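Local coordinates for protein putative D-arabinose 5-phosphate isomerase (Klebsiella pneumoniae subsp. pneumoniae, PDB 3K2V) that probably isomerises D-arabinose 5-phosphate, and binds the sugar nucleotide CMP-Kdo through its pair of CBS domains, at residues P41-L53 against D91-R103. Residues are numbered along the deposited sequence; the frame is centred on the assembly and turned at random. Where two conformers were deposited one is given.
Sequences PHVGLQATLRDAL and DMRDASIADVMTR. With CMK (cytidine 5'-monophosphate 3-deoxy-beta-D-gulo-oct-2-ulo-pyranosonic acid), chain C.
I97 lays its side chain over the first turn of helix 49-59, CD1 pressing on CB of A52 at 3.4 Å, a tight contact; alanine at this place lets I97 lie close to the helix. A chi1 of -158° sets CG1 anti to the backbone N, and chi2 57° lays CD1 against A52 and L49, while I97 CG2 packs 3.9 Å from A47 CB. L49 crosses I97 at about a right angle and splits its branches: CD1 meets I97 CD1 and V100 CG2, and CD2 lies 4.1 Å from A95 CB. Farther along, CD1 of L45 touches A98 CB and the CE methyl of selenomethionine M101.

The backbones are stitched by two nearly straight bonds around T48 and S96, I97 N to A47 O (2.9 Å) and L49 N to A95 O (2.8 Å). One water donates to A47 O and accepts from A98 N; a second joins R50 N to R93 O and A95 O. Both bridged residues are N-caps: T48 OG1 accepts from D51 N while D51 OD2 takes T48 N at 3.0 Å, a capping box; S96 OG, in the conformer given, makes a longer, bent cap to D99 N. Alongside, R50 lays CG against R93 O, its guanidinium forming a salt bridge with D87 of the second subunit.

Beyond I97, T102 pairs through its backbone with I76 and brings OG1 to the ribose hydroxyls of CMP-Kdo. The linker thus packs on helix 49-59 before strand 102-103 joins the edge of the first motif's sheet, as in a tandem CBS pair (Bateman module).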
loop_
_atom_site.group_PDB
_atom_site.type_symbol
_atom_site.label_atom_id
_atom_site.label_comp_id
_atom_site.label_asym_id
_atom_site.label_seq_id
_atom_site.Cartn_x
_atom_site.Cartn_y
_atom_site.Cartn_z
ATOM N N PRO A 41 -6.112 -4.343 -13.063
ATOM C CA PRO A 41 -6.425 -2.911 -13.136
ATOM C C PRO A 41 -5.647 -2.206 -14.233
ATOM O O PRO A 41 -4.415 -2.162 -14.210
ATOM C CB PRO A 41 -6.026 -2.385 -11.761
ATOM C CG PRO A 41 -4.960 -3.316 -11.292
ATOM C CD PRO A 41 -5.110 -4.639 -12.028
ATOM N N HIS A 42 -6.359 -1.679 -15.198
ATOM C CA HIS A 42 -5.725 -0.897 -16.227
ATOM C C HIS A 42 -6.691 0.099 -16.818
ATOM O O HIS A 42 -7.909 -0.144 -16.869
ATOM C CB HIS A 42 -5.104 -1.771 -17.313
ATOM C CG HIS A 42 -6.091 -2.577 -18.095
ATOM N ND1 HIS A 42 -6.695 -2.106 -19.243
ATOM C CD2 HIS A 42 -6.565 -3.832 -17.905
ATOM C CE1 HIS A 42 -7.511 -3.033 -19.715
ATOM N NE2 HIS A 42 -7.427 -4.102 -18.939
ATOM N N VAL A 43 -6.141 1.262 -17.184
ATOM C CA VAL A 43 -6.868 2.291 -17.913
ATOM C C VAL A 43 -6.025 2.708 -19.103
ATOM O O VAL A 43 -4.861 2.349 -19.217
ATOM C CB VAL A 43 -7.199 3.534 -17.040
ATOM C CG1 VAL A 43 -8.035 3.121 -15.819
ATOM C CG2 VAL A 43 -5.927 4.280 -16.585
ATOM N N GLY A 44 -6.644 3.440 -20.011
ATOM C CA GLY A 44 -5.966 3.940 -21.194
ATOM C C GLY A 44 -5.245 5.251 -20.985
ATOM O O GLY A 44 -5.409 5.941 -19.955
ATOM N N LEU A 45 -4.476 5.617 -22.002
ATOM C CA LEU A 45 -3.627 6.796 -21.946
ATOM C C LEU A 45 -4.424 8.092 -21.838
ATOM O O LEU A 45 -3.920 9.056 -21.270
ATOM C CB LEU A 45 -2.701 6.870 -23.167
ATOM C CG LEU A 45 -1.633 7.981 -23.148
ATOM C CD1 LEU A 45 -0.688 7.751 -21.977
ATOM C CD2 LEU A 45 -0.875 8.011 -24.478
ATOM N N GLN A 46 -5.663 8.123 -22.336
ATOM C CA GLN A 46 -6.489 9.333 -22.225
ATOM C C GLN A 46 -7.376 9.366 -20.966
ATOM O O GLN A 46 -8.196 10.256 -20.829
ATOM C CB GLN A 46 -7.386 9.523 -23.473
ATOM C CG GLN A 46 -6.703 9.273 -24.827
ATOM C CD GLN A 46 -5.360 9.959 -24.950
ATOM O OE1 GLN A 46 -5.203 11.109 -24.549
ATOM N NE2 GLN A 46 -4.377 9.249 -25.503
ATOM N N ALA A 47 -7.218 8.416 -20.052
ATOM C CA ALA A 47 -8.052 8.387 -18.839
ATOM C C ALA A 47 -7.790 9.607 -17.961
ATOM O O ALA A 47 -6.685 10.135 -17.933
ATOM C CB ALA A 47 -7.794 7.135 -18.037
ATOM N N THR A 48 -8.814 10.040 -17.239
ATOM C CA THR A 48 -8.647 11.066 -16.228
ATOM C C THR A 48 -8.074 10.408 -14.980
ATOM O O THR A 48 -8.125 9.175 -14.819
ATOM C CB THR A 48 -9.971 11.754 -15.866
ATOM O OG1 THR A 48 -10.826 10.797 -15.220
ATOM C CG2 THR A 48 -10.646 12.345 -17.101
ATOM N N LEU A 49 -7.519 11.218 -14.095
ATOM C CA LEU A 49 -7.084 10.719 -12.799
ATOM C C LEU A 49 -8.249 10.080 -12.046
ATOM O O LEU A 49 -8.050 9.049 -11.424
ATOM C CB LEU A 49 -6.490 11.836 -11.951
ATOM C CG LEU A 49 -6.113 11.544 -10.504
ATOM C CD1 LEU A 49 -5.170 10.312 -10.357
ATOM C CD2 LEU A 49 -5.500 12.814 -9.888
ATOM N N ARG A 50 -9.440 10.697 -12.084
ATOM C CA ARG A 50 -10.611 10.110 -11.416
ATOM C C ARG A 50 -10.965 8.734 -11.990
ATOM O O ARG A 50 -11.258 7.831 -11.229
ATOM C CB ARG A 50 -11.869 11.008 -11.477
ATOM C CG ARG A 50 -11.761 12.352 -10.782
ATOM C CD ARG A 50 -11.935 12.322 -9.269
ATOM N NE ARG A 50 -13.193 11.749 -8.781
ATOM C CZ ARG A 50 -14.362 12.368 -8.658
ATOM N NH1 ARG A 50 -14.534 13.612 -9.014
ATOM N NH2 ARG A 50 -15.393 11.699 -8.175
ATOM N N ASP A 51 -10.920 8.579 -13.315
ATOM C CA ASP A 51 -11.056 7.263 -13.946
ATOM C C ASP A 51 -10.058 6.263 -13.376
ATOM O O ASP A 51 -10.397 5.090 -13.160
ATOM C CB ASP A 51 -10.779 7.282 -15.447
ATOM C CG ASP A 51 -11.779 8.087 -16.259
ATOM O OD1 ASP A 51 -12.935 8.320 -15.788
ATOM O OD2 ASP A 51 -11.387 8.482 -17.413
ATOM N N ALA A 52 -8.803 6.684 -13.225
ATOM C CA ALA A 52 -7.768 5.796 -12.707
ATOM C C ALA A 52 -8.060 5.404 -11.266
ATOM O O ALA A 52 -7.893 4.245 -10.889
ATOM C CB ALA A 52 -6.327 6.443 -12.838
ATOM N N LEU A 53 -8.513 6.354 -10.459
ATOM C CA LEU A 53 -8.838 6.049 -9.065
ATOM C C LEU A 53 -9.994 5.062 -8.930
ATOM O O LEU A 53 -9.945 4.176 -8.081
ATOM C CB LEU A 53 -9.142 7.325 -8.278
ATOM C CG LEU A 53 -7.994 8.309 -8.190
ATOM C CD1 LEU A 53 -8.429 9.518 -7.302
ATOM C CD2 LEU A 53 -6.690 7.688 -7.628
ATOM N N ASP A 91 -5.317 22.620 -7.544
ATOM C CA ASP A 91 -6.409 21.654 -7.543
ATOM C C ASP A 91 -6.103 20.620 -8.616
ATOM O O ASP A 91 -5.956 20.959 -9.779
ATOM C CB ASP A 91 -7.714 22.386 -7.843
ATOM C CG ASP A 91 -8.924 21.481 -7.908
ATOM O OD1 ASP A 91 -8.850 20.274 -7.548
ATOM O OD2 ASP A 91 -9.974 22.009 -8.367
HETATM N N MSE A 92 -6.005 19.365 -8.226
HETATM C CA MSE A 92 -5.591 18.248 -9.099
HETATM C C MSE A 92 -6.777 17.394 -9.571
HETATM O O MSE A 92 -6.564 16.397 -10.250
HETATM C CB MSE A 92 -4.644 17.307 -8.312
HETATM C CG MSE A 92 -3.349 17.924 -7.864
HETATM SE SE MSE A 92 -2.004 18.152 -9.270
HETATM C CE MSE A 92 -1.627 16.272 -9.641
ATOM N N ARG A 93 -7.990 17.748 -9.158
ATOM C CA ARG A 93 -9.160 16.905 -9.366
ATOM C C ARG A 93 -9.476 16.598 -10.816
ATOM O O ARG A 93 -9.978 15.516 -11.128
ATOM C CB ARG A 93 -10.387 17.513 -8.704
ATOM C CG ARG A 93 -10.394 17.358 -7.187
ATOM C CD ARG A 93 -11.654 17.974 -6.630
ATOM N NE ARG A 93 -11.587 19.412 -6.843
ATOM C CZ ARG A 93 -12.593 20.257 -6.677
ATOM N NH1 ARG A 93 -13.775 19.841 -6.272
ATOM N NH2 ARG A 93 -12.388 21.543 -6.902
ATOM N N ASP A 94 -9.169 17.519 -11.713
ATOM C CA ASP A 94 -9.395 17.259 -13.142
ATOM C C ASP A 94 -8.114 16.926 -13.914
ATOM O O ASP A 94 -8.101 16.993 -15.128
ATOM C CB ASP A 94 -10.221 18.398 -13.791
ATOM C CG ASP A 94 -9.618 19.727 -13.583
ATOM O OD1 ASP A 94 -8.352 19.784 -13.640
ATOM O OD2 ASP A 94 -10.377 20.714 -13.315
ATOM N N ALA A 95 -7.069 16.476 -13.220
ATOM C CA ALA A 95 -5.854 15.965 -13.878
ATOM C C ALA A 95 -6.097 14.737 -14.777
ATOM O O ALA A 95 -7.033 13.948 -14.561
ATOM C CB ALA A 95 -4.778 15.608 -12.830
ATOM N N SER A 96 -5.263 14.588 -15.793
ATOM C CA SER A 96 -5.276 13.391 -16.620
ATOM C C SER A 96 -4.312 12.393 -15.998
ATOM O O SER A 96 -3.410 12.793 -15.266
ATOM C CB SER A 96 -4.841 13.741 -18.032
ATOM O OG SER A 96 -3.438 13.867 -18.084
ATOM N N ILE A 97 -4.501 11.104 -16.266
ATOM C CA ILE A 97 -3.588 10.080 -15.762
ATOM C C ILE A 97 -2.212 10.190 -16.413
ATOM O O ILE A 97 -1.200 9.965 -15.758
ATOM C CB ILE A 97 -4.151 8.630 -15.848
ATOM C CG1 ILE A 97 -3.436 7.711 -14.848
ATOM C CG2 ILE A 97 -4.091 8.072 -17.317
ATOM C CD1 ILE A 97 -3.481 8.142 -13.365
ATOM N N ALA A 98 -2.183 10.580 -17.672
ATOM C CA ALA A 98 -0.936 10.665 -18.447
ATOM C C ALA A 98 0.027 11.696 -17.816
ATOM O O ALA A 98 1.240 11.553 -17.885
ATOM C CB ALA A 98 -1.242 11.098 -19.891
ATOM N N ASP A 99 -0.527 12.707 -17.181
ATOM C CA ASP A 99 0.310 13.738 -16.602
ATOM C C ASP A 99 0.900 13.385 -15.237
ATOM O O ASP A 99 1.883 13.995 -14.833
ATOM C CB ASP A 99 -0.488 15.024 -16.528
ATOM C CG ASP A 99 -0.811 15.579 -17.906
ATOM O OD1 ASP A 99 -0.183 15.164 -18.946
ATOM O OD2 ASP A 99 -1.715 16.425 -17.957
ATOM N N VAL A 100 0.305 12.425 -14.530
ATOM C CA VAL A 100 0.735 12.101 -13.177
ATOM C C VAL A 100 1.229 10.670 -12.967
ATOM O O VAL A 100 1.739 10.343 -11.893
ATOM C CB VAL A 100 -0.354 12.432 -12.139
ATOM C CG1 VAL A 100 -0.706 13.924 -12.200
ATOM C CG2 VAL A 100 -1.625 11.548 -12.296
HETATM N N MSE A 101 1.079 9.811 -13.974
HETATM C CA MSE A 101 1.531 8.426 -13.858
HETATM C C MSE A 101 3.055 8.317 -13.739
HETATM O O MSE A 101 3.778 9.200 -14.202
HETATM C CB MSE A 101 1.105 7.638 -15.093
HETATM C CG MSE A 101 1.755 8.078 -16.357
HETATM SE SE MSE A 101 1.052 7.105 -17.916
HETATM C CE MSE A 101 2.066 8.007 -19.279
ATOM N N THR A 102 3.523 7.236 -13.120
ATOM C CA THR A 102 4.930 6.828 -13.188
ATOM C C THR A 102 5.127 6.160 -14.535
ATOM O O THR A 102 4.373 5.272 -14.894
ATOM C CB THR A 102 5.262 5.819 -12.053
ATOM O OG1 THR A 102 5.140 6.479 -10.796
ATOM C CG2 THR A 102 6.661 5.196 -12.165
ATOM N N ARG A 103 6.118 6.588 -15.299
ATOM C CA ARG A 103 6.347 5.986 -16.603
ATOM C C ARG A 103 7.011 4.613 -16.447
ATOM O O ARG A 103 7.787 4.392 -15.513
ATOM C CB ARG A 103 7.161 6.909 -17.496
ATOM C CG ARG A 103 6.344 8.106 -17.962
ATOM C CD ARG A 103 6.866 8.708 -19.275
ATOM N NE ARG A 103 5.860 9.608 -19.855
ATOM C CZ ARG A 103 5.060 9.322 -20.891
ATOM N NH1 ARG A 103 5.121 8.150 -21.531
ATOM N NH2 ARG A 103 4.178 10.233 -21.296
HETATM N N1C CMK C . 6.029 1.282 -8.898
HETATM C C2C CMK C . 6.554 0.800 -10.107
HETATM N N3C CMK C . 6.212 -0.498 -10.487
HETATM C C4C CMK C . 5.435 -1.342 -9.707
HETATM C C5C CMK C . 4.911 -0.861 -8.496
HETATM C C6C CMK C . 5.221 0.451 -8.098
HETATM O O2C CMK C . 7.262 1.497 -10.852
HETATM N N4C CMK C . 5.192 -2.579 -10.192
HETATM C "C1'" CMK C . 6.377 2.689 -8.485
HETATM C "C2'" CMK C . 5.148 3.491 -8.036
HETATM O "O2'" CMK C . 4.558 4.097 -9.194
HETATM C "C3'" CMK C . 5.775 4.514 -7.090
HETATM C "C4'" CMK C . 6.978 3.757 -6.491
HETATM O "O4'" CMK C . 7.226 2.564 -7.350
HETATM O "O3'" CMK C . 6.237 5.630 -7.831
HETATM C "C5'" CMK C . 6.697 3.173 -5.114
HETATM O "O5'" CMK C . 5.481 2.378 -5.100
HETATM P PA CMK C . 4.421 2.678 -3.873
HETATM O O1A CMK C . 3.857 4.044 -4.058
HETATM O O2A CMK C . 3.352 1.632 -3.859
HETATM O O6 CMK C . 5.884 2.329 -0.271
HETATM C C2 CMK C . 5.144 3.134 -1.221
HETATM O O2 CMK C . 5.367 2.560 -2.544
HETATM C C3 CMK C . 3.661 3.110 -0.810
HETATM C C4 CMK C . 3.435 3.375 0.694
HETATM O O4 CMK C . 2.024 3.203 1.022
HETATM C C5 CMK C . 4.303 2.493 1.565
HETATM C C6 CMK C . 5.744 2.720 1.122
HETATM C C7 CMK C . 6.737 1.850 1.880
HETATM C C1 CMK C . 5.719 4.558 -1.340
HETATM O O1X CMK C . 6.854 4.637 -1.860
HETATM O O1Y CMK C . 5.030 5.533 -0.976
HETATM O O5 CMK C . 3.951 1.096 1.428
HETATM C C8 CMK C . 8.183 2.235 1.531
HETATM O O8 CMK C . 9.042 1.232 2.069
HETATM O O7 CMK C . 6.546 2.030 3.268
HETATM O O HOH W 1 -4.640 10.836 -19.595
HETATM O O HOH W 2 -9.476 13.707 -13.063
#